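Local coordinates for protein dTDP-4-dehydrorhamnose reductase (Sulfolobus tokodaii, PDB 2GGS) that probably reduces dTDP-4-dehydrorhamnose to dTDP-rhamnose with NADPH, which it binds in a Rossmann-type fold, at residues 10-15 against 187-192; 149-154 against 182-187; 153-158 against 266-271. One frame throughout, in Å; residues are numbered along the deposited sequence.

Contact 1 of 3, residues 10-15 against 187-192; sequences GQLGIE and RKLASA. With NDP (NADPH dihydro-nicotinamide-adenine-dinucleotide phosphate), chain C.
Leu-12 and Leu-189 both hold CG anti to the backbone N (chi1 175° and -178°), and the two side chains cross at about a right angle between the helices. CD1 is the branch of Leu-12 that does most of the touching: it lies 3.8 Å from Leu-189 CG. CD2 of Leu-12 adds a second touch, 3.9 Å from Leu-189 CD2. Farther along, Ala-190 sets its methyl CB 3.8 Å from Glu-15 CB, and so small a side chain suits a place where the axes of the segments 11-15 and 187-192 approach to 8.5 Å. The helix carrying Leu-12 and Glu-15 is the one that follows the glycine-rich turn of a Rossmann fold. Gly-10 is its N-cap, and a CB there would collide with O5B of NADPH. The first turn then offers its N-H groups to the pyrophosphate, one to each phosphate: Gln-11 N reaches O2A of NADPH at 3.0 Å, and Leu-12 N reaches O1N at 3.0 Å in an almost straight bond (176° at the hydrogen). The positive end of the helix would probably steady these phosphate charges. Glu-15 bends at chi2 and runs alongside Arg-187, pointing the same way, with OE1 3.6 Å from Arg-187 CB. The pair makes no salt bridge, since Glu-15 OE1 and Arg-187 NE stay 6.6 Å apart. Instead the carboxylate is gripped by Arg-156 at OE2 and by Arg-18 at OE1, while Arg-187 NE pairs with Asp-267.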
loop_
_atom_site.group_PDB
_atom_site.type_symbol
_atom_site.label_atom_id
_atom_site.label_comp_id
_atom_site.label_asym_id
_atom_site.label_seq_id
_atom_site.Cartn_x
_atom_site.Cartn_y
_atom_site.Cartn_z
ATOM N N GLY A 10 -10.130 1.945 -1.524
ATOM C CA GLY A 10 -8.898 2.203 -2.295
ATOM C C GLY A 10 -8.519 0.950 -3.092
ATOM O O GLY A 10 -9.244 -0.050 -3.103
ATOM N N GLN A 11 -7.340 0.981 -3.706
ATOM C CA GLN A 11 -6.961 -0.113 -4.605
ATOM C C GLN A 11 -6.872 -1.453 -3.887
ATOM O O GLN A 11 -7.523 -2.434 -4.276
ATOM C CB GLN A 11 -5.615 0.173 -5.248
ATOM C CG GLN A 11 -5.470 1.474 -6.014
ATOM C CD GLN A 11 -4.157 1.518 -6.738
ATOM O OE1 GLN A 11 -3.076 1.758 -6.124
ATOM N NE2 GLN A 11 -4.214 1.382 -8.037
ATOM N N LEU A 12 -6.092 -1.477 -2.800
ATOM C CA LEU A 12 -5.930 -2.678 -1.999
ATOM C C LEU A 12 -7.256 -3.027 -1.320
ATOM O O LEU A 12 -7.687 -4.157 -1.383
ATOM C CB LEU A 12 -4.810 -2.499 -0.963
ATOM C CG LEU A 12 -4.697 -3.703 -0.026
ATOM C CD1 LEU A 12 -4.353 -4.988 -0.842
ATOM C CD2 LEU A 12 -3.552 -3.392 0.944
ATOM N N GLY A 13 -7.947 -2.030 -0.739
ATOM C CA GLY A 13 -9.178 -2.307 -0.030
ATOM C C GLY A 13 -10.262 -2.948 -0.876
ATOM O O GLY A 13 -10.935 -3.826 -0.412
ATOM N N ILE A 14 -10.448 -2.479 -2.112
ATOM C CA ILE A 14 -11.434 -3.088 -3.038
ATOM C C ILE A 14 -11.172 -4.585 -3.179
ATOM O O ILE A 14 -12.090 -5.394 -3.072
ATOM C CB ILE A 14 -11.452 -2.395 -4.379
ATOM C CG1 ILE A 14 -12.052 -0.995 -4.172
ATOM C CG2 ILE A 14 -12.330 -3.182 -5.420
ATOM C CD1 ILE A 14 -11.863 -0.057 -5.316
ATOM N N GLU A 15 -9.899 -4.903 -3.422
ATOM C CA GLU A 15 -9.497 -6.273 -3.638
ATOM C C GLU A 15 -9.598 -7.116 -2.358
ATOM O O GLU A 15 -10.077 -8.259 -2.408
ATOM C CB GLU A 15 -8.110 -6.325 -4.285
ATOM C CG GLU A 15 -8.090 -5.661 -5.687
ATOM C CD GLU A 15 -9.062 -6.288 -6.657
ATOM O OE1 GLU A 15 -9.213 -7.536 -6.643
ATOM O OE2 GLU A 15 -9.683 -5.545 -7.464
ATOM N N ARG A 187 -4.643 -7.036 -6.402
ATOM C CA ARG A 187 -5.245 -8.358 -6.225
ATOM C C ARG A 187 -4.252 -9.402 -5.677
ATOM O O ARG A 187 -4.632 -10.225 -4.851
ATOM C CB ARG A 187 -5.919 -8.848 -7.507
ATOM C CG ARG A 187 -4.938 -9.119 -8.653
ATOM C CD ARG A 187 -5.768 -9.637 -9.827
ATOM N NE ARG A 187 -4.897 -10.120 -10.886
ATOM C CZ ARG A 187 -5.293 -10.944 -11.859
ATOM N NH1 ARG A 187 -6.551 -11.371 -11.925
ATOM N NH2 ARG A 187 -4.421 -11.334 -12.780
ATOM N N LYS A 188 -3.005 -9.362 -6.145
ATOM C CA LYS A 188 -2.013 -10.314 -5.619
ATOM C C LYS A 188 -1.660 -10.036 -4.176
ATOM O O LYS A 188 -1.560 -10.973 -3.358
ATOM C CB LYS A 188 -0.749 -10.341 -6.489
ATOM C CG LYS A 188 -1.014 -10.934 -7.866
ATOM C CD LYS A 188 -1.298 -12.451 -7.803
ATOM C CE LYS A 188 -1.418 -13.008 -9.220
ATOM N NZ LYS A 188 -2.386 -14.150 -9.343
ATOM N N LEU A 189 -1.474 -8.749 -3.863
ATOM C CA LEU A 189 -1.254 -8.303 -2.471
ATOM C C LEU A 189 -2.432 -8.733 -1.584
ATOM O O LEU A 189 -2.225 -9.238 -0.500
ATOM C CB LEU A 189 -1.037 -6.784 -2.409
ATOM C CG LEU A 189 -0.754 -6.328 -0.967
ATOM C CD1 LEU A 189 0.363 -7.158 -0.252
ATOM C CD2 LEU A 189 -0.424 -4.846 -0.959
ATOM N N ALA A 190 -3.673 -8.548 -2.045
ATOM C CA ALA A 190 -4.855 -8.932 -1.238
ATOM C C ALA A 190 -4.867 -10.429 -0.945
ATOM O O ALA A 190 -5.119 -10.834 0.191
ATOM C CB ALA A 190 -6.089 -8.537 -1.932
ATOM N N SER A 191 -4.555 -11.215 -1.978
ATOM C CA SER A 191 -4.487 -12.674 -1.842
ATOM C C SER A 191 -3.428 -13.075 -0.792
ATOM O O SER A 191 -3.690 -13.970 0.044
ATOM C CB SER A 191 -4.220 -13.319 -3.194
ATOM O OG SER A 191 -4.110 -14.729 -3.029
ATOM N N ALA A 192 -2.272 -12.409 -0.805
ATOM C CA ALA A 192 -1.237 -12.669 0.200
ATOM C C ALA A 192 -1.707 -12.332 1.587
ATOM O O ALA A 192 -1.514 -13.097 2.531
ATOM C CB ALA A 192 0.033 -11.930 -0.132
HETATM P PA NDP C . -5.460 4.324 -2.245
HETATM O O1A NDP C . -4.971 5.694 -2.472
HETATM O O2A NDP C . -6.067 3.694 -3.442
HETATM O O5B NDP C . -6.512 4.261 -1.068
HETATM C C5B NDP C . -6.390 5.110 0.058
HETATM C C4B NDP C . -7.529 4.734 0.969
HETATM O O4B NDP C . -7.359 5.464 2.187
HETATM C C3B NDP C . -8.898 5.034 0.381
HETATM O O3B NDP C . -9.760 3.973 0.696
HETATM C C2B NDP C . -9.296 6.293 1.162
HETATM O O2B NDP C . -10.687 6.329 1.266
HETATM C C1B NDP C . -8.640 5.989 2.502
HETATM N N9A NDP C . -8.480 7.206 3.303
HETATM C C8A NDP C . -7.630 8.243 3.066
HETATM N N7A NDP C . -7.819 9.182 4.037
HETATM C C5A NDP C . -8.778 8.730 4.862
HETATM C C6A NDP C . -9.380 9.275 6.003
HETATM N N6A NDP C . -9.074 10.542 6.402
HETATM N N1A NDP C . -10.368 8.537 6.596
HETATM C C2A NDP C . -10.779 7.290 6.141
HETATM N N3A NDP C . -10.194 6.772 5.011
HETATM C C4A NDP C . -9.225 7.490 4.398
HETATM O O3 NDP C . -4.162 3.564 -1.637
HETATM P PN NDP C . -3.689 2.044 -1.948
HETATM O O1N NDP C . -4.762 1.075 -1.928
HETATM O O2N NDP C . -2.829 2.217 -3.141
HETATM O O5D NDP C . -2.696 1.835 -0.711
HETATM C C5D NDP C . -3.046 0.954 0.351
HETATM C C4D NDP C . -1.995 0.962 1.454
HETATM O O4D NDP C . -0.770 0.545 0.897
HETATM C C3D NDP C . -1.739 2.331 2.078
HETATM O O3D NDP C . -1.409 2.047 3.411
HETATM C C2D NDP C . -0.525 2.846 1.344
HETATM O O2D NDP C . 0.166 3.800 2.132
HETATM C C1D NDP C . 0.245 1.515 1.167
HETATM N N1N NDP C . 1.188 1.605 0.045
HETATM C C2N NDP C . 0.718 2.089 -1.146
HETATM C C3N NDP C . 1.479 2.030 -2.305
HETATM C C7N NDP C . 0.906 2.572 -3.575
HETATM O O7N NDP C . 1.755 2.729 -4.688
HETATM N N7N NDP C . -0.380 2.909 -3.632
HETATM C C4N NDP C . 2.875 1.436 -2.283
HETATM C C5N NDP C . 3.322 0.961 -0.921
HETATM C C6N NDP C . 2.449 1.058 0.169
HETATM P P2B NDP C . -11.614 7.338 0.329
HETATM O O1X NDP C . -12.948 6.720 0.454
HETATM O O2X NDP C . -11.071 7.345 -1.060
HETATM O O3X NDP C . -11.558 8.781 0.892
#

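Contact 2 of 3, residues 149-154 against 182-187. With NDP (NADPH dihydro-nicotinamide-adenine-dinucleotide phosphate), chain C.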
loop_
_atom_site.group_PDB
_atom_site.type_symbol
_atom_site.label_atom_id
_atom_site.label_comp_id
_atom_site.label_asym_id
_atom_site.label_seq_id
_atom_site.Cartn_x
_atom_site.Cartn_y
_atom_site.Cartn_z
ATOM N N ILE A 149 2.833 -4.954 7.367
ATOM C CA ILE A 149 3.159 -5.491 6.043
ATOM C C ILE A 149 3.686 -4.351 5.189
ATOM O O ILE A 149 2.930 -3.435 4.881
ATOM C CB ILE A 149 1.921 -6.120 5.365
ATOM C CG1 ILE A 149 1.293 -7.258 6.192
ATOM C CG2 ILE A 149 2.310 -6.614 3.969
ATOM C CD1 ILE A 149 0.077 -7.881 5.515
ATOM N N ARG A 150 4.976 -4.390 4.814
ATOM C CA ARG A 150 5.489 -3.336 3.924
ATOM C C ARG A 150 5.328 -3.825 2.485
ATOM O O ARG A 150 5.631 -4.967 2.166
ATOM C CB ARG A 150 6.950 -3.032 4.167
ATOM C CG ARG A 150 7.273 -2.580 5.592
ATOM C CD ARG A 150 8.604 -1.799 5.613
ATOM N NE ARG A 150 8.996 -1.350 6.950
ATOM C CZ ARG A 150 9.983 -1.903 7.664
ATOM N NH1 ARG A 150 10.678 -2.949 7.184
ATOM N NH2 ARG A 150 10.273 -1.419 8.863
ATOM N N THR A 151 4.884 -2.931 1.621
ATOM C CA THR A 151 4.673 -3.291 0.204
ATOM C C THR A 151 5.149 -2.137 -0.686
ATOM O O THR A 151 5.573 -1.074 -0.183
ATOM C CB THR A 151 3.228 -3.735 -0.044
ATOM O OG1 THR A 151 3.087 -4.364 -1.327
ATOM C CG2 THR A 151 2.280 -2.571 0.052
ATOM N N SER A 152 5.074 -2.344 -1.993
ATOM C CA SER A 152 5.687 -1.426 -2.953
ATOM C C SER A 152 4.787 -1.302 -4.178
ATOM O O SER A 152 4.340 -2.307 -4.707
ATOM C CB SER A 152 7.060 -1.970 -3.364
ATOM O OG SER A 152 7.632 -1.222 -4.410
ATOM N N GLY A 153 4.555 -0.073 -4.647
ATOM C CA GLY A 153 4.014 0.121 -5.991
ATOM C C GLY A 153 2.702 -0.591 -6.251
ATOM O O GLY A 153 2.473 -1.133 -7.329
ATOM N N ILE A 154 1.777 -0.562 -5.280
ATOM C CA ILE A 154 0.463 -1.153 -5.504
ATOM C C ILE A 154 -0.190 -0.547 -6.723
ATOM O O ILE A 154 -0.320 0.684 -6.815
ATOM C CB ILE A 154 -0.513 -0.958 -4.310
ATOM C CG1 ILE A 154 0.067 -1.562 -3.018
ATOM C CG2 ILE A 154 -1.868 -1.614 -4.618
ATOM C CD1 ILE A 154 -0.855 -1.314 -1.779
ATOM N N SER A 182 9.377 -2.522 -6.458
ATOM C CA SER A 182 8.853 -3.871 -6.509
ATOM C C SER A 182 7.299 -3.913 -6.631
ATOM O O SER A 182 6.609 -4.352 -5.713
ATOM C CB SER A 182 9.330 -4.680 -5.277
ATOM O OG SER A 182 9.183 -3.925 -4.123
ATOM N N PRO A 183 6.778 -3.507 -7.795
ATOM C CA PRO A 183 5.331 -3.302 -7.920
ATOM C C PRO A 183 4.555 -4.616 -7.767
ATOM O O PRO A 183 4.964 -5.654 -8.310
ATOM C CB PRO A 183 5.178 -2.742 -9.342
ATOM C CG PRO A 183 6.422 -3.266 -10.088
ATOM C CD PRO A 183 7.499 -3.170 -9.045
ATOM N N ILE A 184 3.451 -4.579 -7.025
ATOM C CA ILE A 184 2.560 -5.708 -6.866
ATOM C C ILE A 184 1.155 -5.244 -7.210
ATOM O O ILE A 184 0.773 -4.107 -6.865
ATOM C CB ILE A 184 2.658 -6.269 -5.396
ATOM C CG1 ILE A 184 1.850 -7.572 -5.187
ATOM C CG2 ILE A 184 2.311 -5.120 -4.325
ATOM C CD1 ILE A 184 2.141 -8.226 -3.836
ATOM N N SER A 185 0.381 -6.074 -7.900
ATOM C CA SER A 185 -1.027 -5.722 -8.155
ATOM C C SER A 185 -1.803 -5.732 -6.865
ATOM O O SER A 185 -1.513 -6.506 -5.940
ATOM C CB SER A 185 -1.715 -6.654 -9.139
ATOM O OG SER A 185 -1.730 -7.978 -8.634
ATOM N N ALA A 186 -2.805 -4.851 -6.775
ATOM C CA ALA A 186 -3.653 -4.931 -5.599
ATOM C C ALA A 186 -4.218 -6.314 -5.345
ATOM O O ALA A 186 -4.306 -6.720 -4.190
ATOM C CB ALA A 186 -4.795 -3.876 -5.684
ATOM N N ARG A 187 -4.643 -7.036 -6.402
ATOM C CA ARG A 187 -5.245 -8.358 -6.225
ATOM C C ARG A 187 -4.252 -9.402 -5.677
ATOM O O ARG A 187 -4.632 -10.225 -4.851
ATOM C CB ARG A 187 -5.919 -8.848 -7.507
ATOM C CG ARG A 187 -4.938 -9.119 -8.653
ATOM C CD ARG A 187 -5.768 -9.637 -9.827
ATOM N NE ARG A 187 -4.897 -10.120 -10.886
ATOM C CZ ARG A 187 -5.293 -10.944 -11.859
ATOM N NH1 ARG A 187 -6.551 -11.371 -11.925
ATOM N NH2 ARG A 187 -4.421 -11.334 -12.780
HETATM P PA NDP C . -5.460 4.324 -2.245
HETATM O O1A NDP C . -4.971 5.694 -2.472
HETATM O O2A NDP C . -6.067 3.694 -3.442
HETATM O O5B NDP C . -6.512 4.261 -1.068
HETATM C C5B NDP C . -6.390 5.110 0.058
HETATM C C4B NDP C . -7.529 4.734 0.969
HETATM O O4B NDP C . -7.359 5.464 2.187
HETATM C C3B NDP C . -8.898 5.034 0.381
HETATM O O3B NDP C . -9.760 3.973 0.696
HETATM C C2B NDP C . -9.296 6.293 1.162
HETATM O O2B NDP C . -10.687 6.329 1.266
HETATM C C1B NDP C . -8.640 5.989 2.502
HETATM N N9A NDP C . -8.480 7.206 3.303
HETATM C C8A NDP C . -7.630 8.243 3.066
HETATM N N7A NDP C . -7.819 9.182 4.037
HETATM C C5A NDP C . -8.778 8.730 4.862
HETATM C C6A NDP C . -9.380 9.275 6.003
HETATM N N6A NDP C . -9.074 10.542 6.402
HETATM N N1A NDP C . -10.368 8.537 6.596
HETATM C C2A NDP C . -10.779 7.290 6.141
HETATM N N3A NDP C . -10.194 6.772 5.011
HETATM C C4A NDP C . -9.225 7.490 4.398
HETATM O O3 NDP C . -4.162 3.564 -1.637
HETATM P PN NDP C . -3.689 2.044 -1.948
HETATM O O1N NDP C . -4.762 1.075 -1.928
HETATM O O2N NDP C . -2.829 2.217 -3.141
HETATM O O5D NDP C . -2.696 1.835 -0.711
HETATM C C5D NDP C . -3.046 0.954 0.351
HETATM C C4D NDP C . -1.995 0.962 1.454
HETATM O O4D NDP C . -0.770 0.545 0.897
HETATM C C3D NDP C . -1.739 2.331 2.078
HETATM O O3D NDP C . -1.409 2.047 3.411
HETATM C C2D NDP C . -0.525 2.846 1.344
HETATM O O2D NDP C . 0.166 3.800 2.132
HETATM C C1D NDP C . 0.245 1.515 1.167
HETATM N N1N NDP C . 1.188 1.605 0.045
HETATM C C2N NDP C . 0.718 2.089 -1.146
HETATM C C3N NDP C . 1.479 2.030 -2.305
HETATM C C7N NDP C . 0.906 2.572 -3.575
HETATM O O7N NDP C . 1.755 2.729 -4.688
HETATM N N7N NDP C . -0.380 2.909 -3.632
HETATM C C4N NDP C . 2.875 1.436 -2.283
HETATM C C5N NDP C . 3.322 0.961 -0.921
HETATM C C6N NDP C . 2.449 1.058 0.169
HETATM P P2B NDP C . -11.614 7.338 0.329
HETATM O O1X NDP C . -12.948 6.720 0.454
HETATM O O2X NDP C . -11.071 7.345 -1.060
HETATM O O3X NDP C . -11.558 8.781 0.892
#
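Ser-152, Gly-153 and Ile-154 meet residues 182-186 in a buried, mixed polar and apolar contact at the C-terminal end of strand 147-151, on the C-terminal edge of the parallel Rossmann sheet, where NADPH binds, against the lead-in to helix 186-199. Ser-152 supplies the firm polar link: OG, anti to its backbone N (chi1 173°), accepts the N-H of Ser-182 (OG to N 3.0 Å) and is also hydrogen-bonded to Asp-108. A weak bond joins Ile-184 N to Ser-152 O at 3.4 Å. Gly-153 suits its place twice over, because its phi is positive (56°) and a CB would lie only 3.1 Å from Pro-183 CA. Beyond it the chains stay close enough for a CA-H...O contact between Ile-154 CA and Ile-184 O, 3.3 Å apart. Ile-154 then works in two directions, with CG2 3.8 Å from Ala-186 CB, CG1 3.9 Å from C3N of the nicotinamide, and CD1 against O4D of the ribose. An alanine here, lacking CG1, CG2 and CD1, would probably leave a gap between Ala-186 and the nicotinamide and ribose. Thr-151 divides its branches likewise: OG1, hydrogen-bonded to Val-207 O, touches Ile-184 CG2 at 3.2 Å with the two side chains at about a right angle, and the methyl CG2 of Thr-151 lies 3.6 Å from NADPH C6N.

Contact 3 of 3, residues 153-158 against 266-271; sequences GIFRNK and LDLDGM. With NDP (NADPH dihydro-nicotinamide-adenine-dinucleotide phosphate), chain C.
Phe-155 is the bump of this contact, and the curved backbone of residues 266-271 is the hollow that takes it. A chi1 of 68° puts CG between the backbone N and the carbonyl carbon; the ring beyond it extends into the bend around the 3-10 turn 268-270. At the bottom the ring edge meets a carbonyl, with CE2 3.3 Å from Asp-267 O near the ring plane; the same oxygen accepts Gly-270 N within the turn. Apolar groups line the walls. Met-271 brings CG to 4.0 Å from Phe-155 CD2, while Leu-266 CD1 and Leu-268 CD2 lie more loosely near CZ. An aromatic ring suits the place, as its C-H edge can face a carbonyl oxygen while its carbons pack on methionine and leucine side chains. Glycine suits position 270, where a CB would clash with Asp-267 OD2. Next to the ring the backbones touch through paired CA-H...O contacts: Arg-156 CA lies 3.6 Å from Gly-270 O, and Met-271 CA 3.6 Å from Arg-156 O. The Arg-156 side chain is extended from CG to NE, and NH1 gives a 3.1 Å bond to Asn-157 OD1. The loop goes on to Lys-158, whose NZ is hydrogen-bonded to O1A of NADPH (2.8 Å), so the C-terminal segment packs on a loop of the cofactor site. Arg-156 rests on helix 11-20, Asp-267 OD2 is hydrogen-bonded to OG of Ser-185, the N-cap of helix 186-199, and Leu-266 and Leu-268 lie on helix 214-224.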
loop_
_atom_site.group_PDB
_atom_site.type_symbol
_atom_site.label_atom_id
_atom_site.label_comp_id
_atom_site.label_asym_id
_atom_site.label_seq_id
_atom_site.Cartn_x
_atom_site.Cartn_y
_atom_site.Cartn_z
ATOM N N GLY A 153 4.555 -0.073 -4.647
ATOM C CA GLY A 153 4.014 0.121 -5.991
ATOM C C GLY A 153 2.702 -0.591 -6.251
ATOM O O GLY A 153 2.473 -1.133 -7.329
ATOM N N ILE A 154 1.777 -0.562 -5.280
ATOM C CA ILE A 154 0.463 -1.153 -5.504
ATOM C C ILE A 154 -0.190 -0.547 -6.723
ATOM O O ILE A 154 -0.320 0.684 -6.815
ATOM C CB ILE A 154 -0.513 -0.958 -4.310
ATOM C CG1 ILE A 154 0.067 -1.562 -3.018
ATOM C CG2 ILE A 154 -1.868 -1.614 -4.618
ATOM C CD1 ILE A 154 -0.855 -1.314 -1.779
ATOM N N PHE A 155 -0.663 -1.414 -7.613
ATOM C CA PHE A 155 -1.381 -0.937 -8.802
ATOM C C PHE A 155 -2.673 -1.667 -9.096
ATOM O O PHE A 155 -2.817 -2.859 -8.886
ATOM C CB PHE A 155 -0.477 -0.900 -10.033
ATOM C CG PHE A 155 -0.045 -2.286 -10.522
ATOM C CD1 PHE A 155 1.161 -2.821 -10.087
ATOM C CD2 PHE A 155 -0.830 -3.007 -11.416
ATOM C CE1 PHE A 155 1.580 -4.097 -10.504
ATOM C CE2 PHE A 155 -0.411 -4.290 -11.874
ATOM C CZ PHE A 155 0.791 -4.828 -11.416
ATOM N N ARG A 156 -3.679 -0.907 -9.556
ATOM C CA ARG A 156 -4.967 -1.456 -9.895
ATOM C C ARG A 156 -5.526 -0.457 -10.908
ATOM O O ARG A 156 -5.147 -0.501 -12.085
ATOM C CB ARG A 156 -5.869 -1.596 -8.664
ATOM C CG ARG A 156 -7.192 -2.284 -8.944
ATOM C CD ARG A 156 -8.088 -2.361 -7.717
ATOM N NE ARG A 156 -9.355 -2.956 -8.082
ATOM C CZ ARG A 156 -10.362 -2.271 -8.625
ATOM N NH1 ARG A 156 -10.242 -0.962 -8.823
ATOM N NH2 ARG A 156 -11.488 -2.889 -8.973
ATOM N N ASN A 157 -6.360 0.464 -10.431
ATOM C CA ASN A 157 -6.877 1.548 -11.277
ATOM C C ASN A 157 -6.004 2.814 -11.248
ATOM O O ASN A 157 -6.272 3.795 -11.975
ATOM C CB ASN A 157 -8.284 1.897 -10.779
ATOM C CG ASN A 157 -8.295 2.157 -9.284
ATOM O OD1 ASN A 157 -8.081 1.259 -8.474
ATOM N ND2 ASN A 157 -8.556 3.395 -8.907
ATOM N N LYS A 158 -4.991 2.849 -10.390
ATOM C CA LYS A 158 -3.981 3.891 -10.504
ATOM C C LYS A 158 -2.577 3.284 -10.293
ATOM O O LYS A 158 -2.415 2.085 -10.484
ATOM C CB LYS A 158 -4.282 5.083 -9.589
ATOM C CG LYS A 158 -4.300 4.750 -8.150
ATOM C CD LYS A 158 -4.619 5.979 -7.304
ATOM C CE LYS A 158 -4.643 5.634 -5.805
ATOM N NZ LYS A 158 -4.963 6.888 -4.979
ATOM N N LEU A 266 5.317 -10.372 -11.817
ATOM C CA LEU A 266 4.608 -9.211 -12.354
ATOM C C LEU A 266 3.217 -9.606 -12.872
ATOM O O LEU A 266 3.076 -10.541 -13.672
ATOM C CB LEU A 266 5.376 -8.544 -13.476
ATOM C CG LEU A 266 4.729 -7.250 -14.018
ATOM C CD1 LEU A 266 4.802 -6.162 -12.908
ATOM C CD2 LEU A 266 5.392 -6.772 -15.302
ATOM N N ASP A 267 2.201 -8.904 -12.391
ATOM C CA ASP A 267 0.836 -9.187 -12.713
ATOM C C ASP A 267 0.131 -8.039 -13.455
ATOM O O ASP A 267 -0.726 -7.441 -12.941
ATOM C CB ASP A 267 0.084 -9.587 -11.440
ATOM C CG ASP A 267 -1.364 -9.888 -11.668
ATOM O OD1 ASP A 267 -1.697 -10.465 -12.663
ATOM O OD2 ASP A 267 -2.153 -9.519 -10.836
ATOM N N LEU A 268 0.507 -7.776 -14.688
ATOM C CA LEU A 268 -0.189 -6.761 -15.432
ATOM C C LEU A 268 -1.683 -6.940 -15.677
ATOM O O LEU A 268 -2.375 -5.987 -15.885
ATOM C CB LEU A 268 0.531 -6.410 -16.714
ATOM C CG LEU A 268 1.946 -5.890 -16.549
ATOM C CD1 LEU A 268 2.579 -5.677 -17.885
ATOM C CD2 LEU A 268 1.926 -4.622 -15.757
ATOM N N ASP A 269 -2.165 -8.156 -15.656
ATOM C CA ASP A 269 -3.591 -8.384 -15.702
ATOM C C ASP A 269 -4.356 -7.793 -14.488
ATOM O O ASP A 269 -5.539 -7.761 -14.474
ATOM C CB ASP A 269 -3.903 -9.867 -15.806
ATOM C CG ASP A 269 -3.601 -10.470 -17.191
ATOM O OD1 ASP A 269 -3.370 -9.775 -18.146
ATOM O OD2 ASP A 269 -3.648 -11.678 -17.245
ATOM N N GLY A 270 -3.621 -7.366 -13.477
ATOM C CA GLY A 270 -4.197 -6.714 -12.314
ATOM C C GLY A 270 -4.496 -5.248 -12.513
ATOM O O GLY A 270 -4.989 -4.596 -11.641
ATOM N N MET A 271 -4.132 -4.756 -13.679
ATOM C CA MET A 271 -4.485 -3.374 -14.073
ATOM C C MET A 271 -5.984 -3.299 -14.349
ATOM O O MET A 271 -6.579 -4.231 -14.937
ATOM C CB MET A 271 -3.724 -2.946 -15.328
ATOM C CG MET A 271 -2.272 -2.629 -15.105
ATOM S SD MET A 271 -1.557 -1.933 -16.580
ATOM C CE MET A 271 -1.198 -3.425 -17.437
HETATM P PA NDP C . -5.460 4.324 -2.245
HETATM O O1A NDP C . -4.971 5.694 -2.472
HETATM O O2A NDP C . -6.067 3.694 -3.442
HETATM O O5B NDP C . -6.512 4.261 -1.068
HETATM C C5B NDP C . -6.390 5.110 0.058
HETATM C C4B NDP C . -7.529 4.734 0.969
HETATM O O4B NDP C . -7.359 5.464 2.187
HETATM C C3B NDP C . -8.898 5.034 0.381
HETATM O O3B NDP C . -9.760 3.973 0.696
HETATM C C2B NDP C . -9.296 6.293 1.162
HETATM O O2B NDP C . -10.687 6.329 1.266
HETATM C C1B NDP C . -8.640 5.989 2.502
HETATM N N9A NDP C . -8.480 7.206 3.303
HETATM C C8A NDP C . -7.630 8.243 3.066
HETATM N N7A NDP C . -7.819 9.182 4.037
HETATM C C5A NDP C . -8.778 8.730 4.862
HETATM C C6A NDP C . -9.380 9.275 6.003
HETATM N N6A NDP C . -9.074 10.542 6.402
HETATM N N1A NDP C . -10.368 8.537 6.596
HETATM C C2A NDP C . -10.779 7.290 6.141
HETATM N N3A NDP C . -10.194 6.772 5.011
HETATM C C4A NDP C . -9.225 7.490 4.398
HETATM O O3 NDP C . -4.162 3.564 -1.637
HETATM P PN NDP C . -3.689 2.044 -1.948
HETATM O O1N NDP C . -4.762 1.075 -1.928
HETATM O O2N NDP C . -2.829 2.217 -3.141
HETATM O O5D NDP C . -2.696 1.835 -0.711
HETATM C C5D NDP C . -3.046 0.954 0.351
HETATM C C4D NDP C . -1.995 0.962 1.454
HETATM O O4D NDP C . -0.770 0.545 0.897
HETATM C C3D NDP C . -1.739 2.331 2.078
HETATM O O3D NDP C . -1.409 2.047 3.411
HETATM C C2D NDP C . -0.525 2.846 1.344
HETATM O O2D NDP C . 0.166 3.800 2.132
HETATM C C1D NDP C . 0.245 1.515 1.167
HETATM N N1N NDP C . 1.188 1.605 0.045
HETATM C C2N NDP C . 0.718 2.089 -1.146
HETATM C C3N NDP C . 1.479 2.030 -2.305
HETATM C C7N NDP C . 0.906 2.572 -3.575
HETATM O O7N NDP C . 1.755 2.729 -4.688
HETATM N N7N NDP C . -0.380 2.909 -3.632
HETATM C C4N NDP C . 2.875 1.436 -2.283
HETATM C C5N NDP C . 3.322 0.961 -0.921
HETATM C C6N NDP C . 2.449 1.058 0.169
HETATM P P2B NDP C . -11.614 7.338 0.329
HETATM O O1X NDP C . -12.948 6.720 0.454
HETATM O O2X NDP C . -11.071 7.345 -1.060
HETATM O O3X NDP C . -11.558 8.781 0.892
#

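How the contacts relate
The three contacts lie beside the pyrophosphate and nicotinamide half of NADPH, their centres 9 to 10 Å apart. Contacts 1 and 2 both use helix 186-199 and share Arg-187; contacts 2 and 3 share Gly-153 and Ile-154 in the loop after strand 147-151. Along the chain contact 2 is nested within the loop closed by contact 1, whereas contact 3 crosses contact 1, bringing in the C-terminal region. Ionic pairs link contact 3 to contact 1 and, through the shared Arg-187, to contact 2. Residues 10-15 and 149-158 thus contribute to the cofactor pocket, and 266-271 packs behind the 153-158 loop.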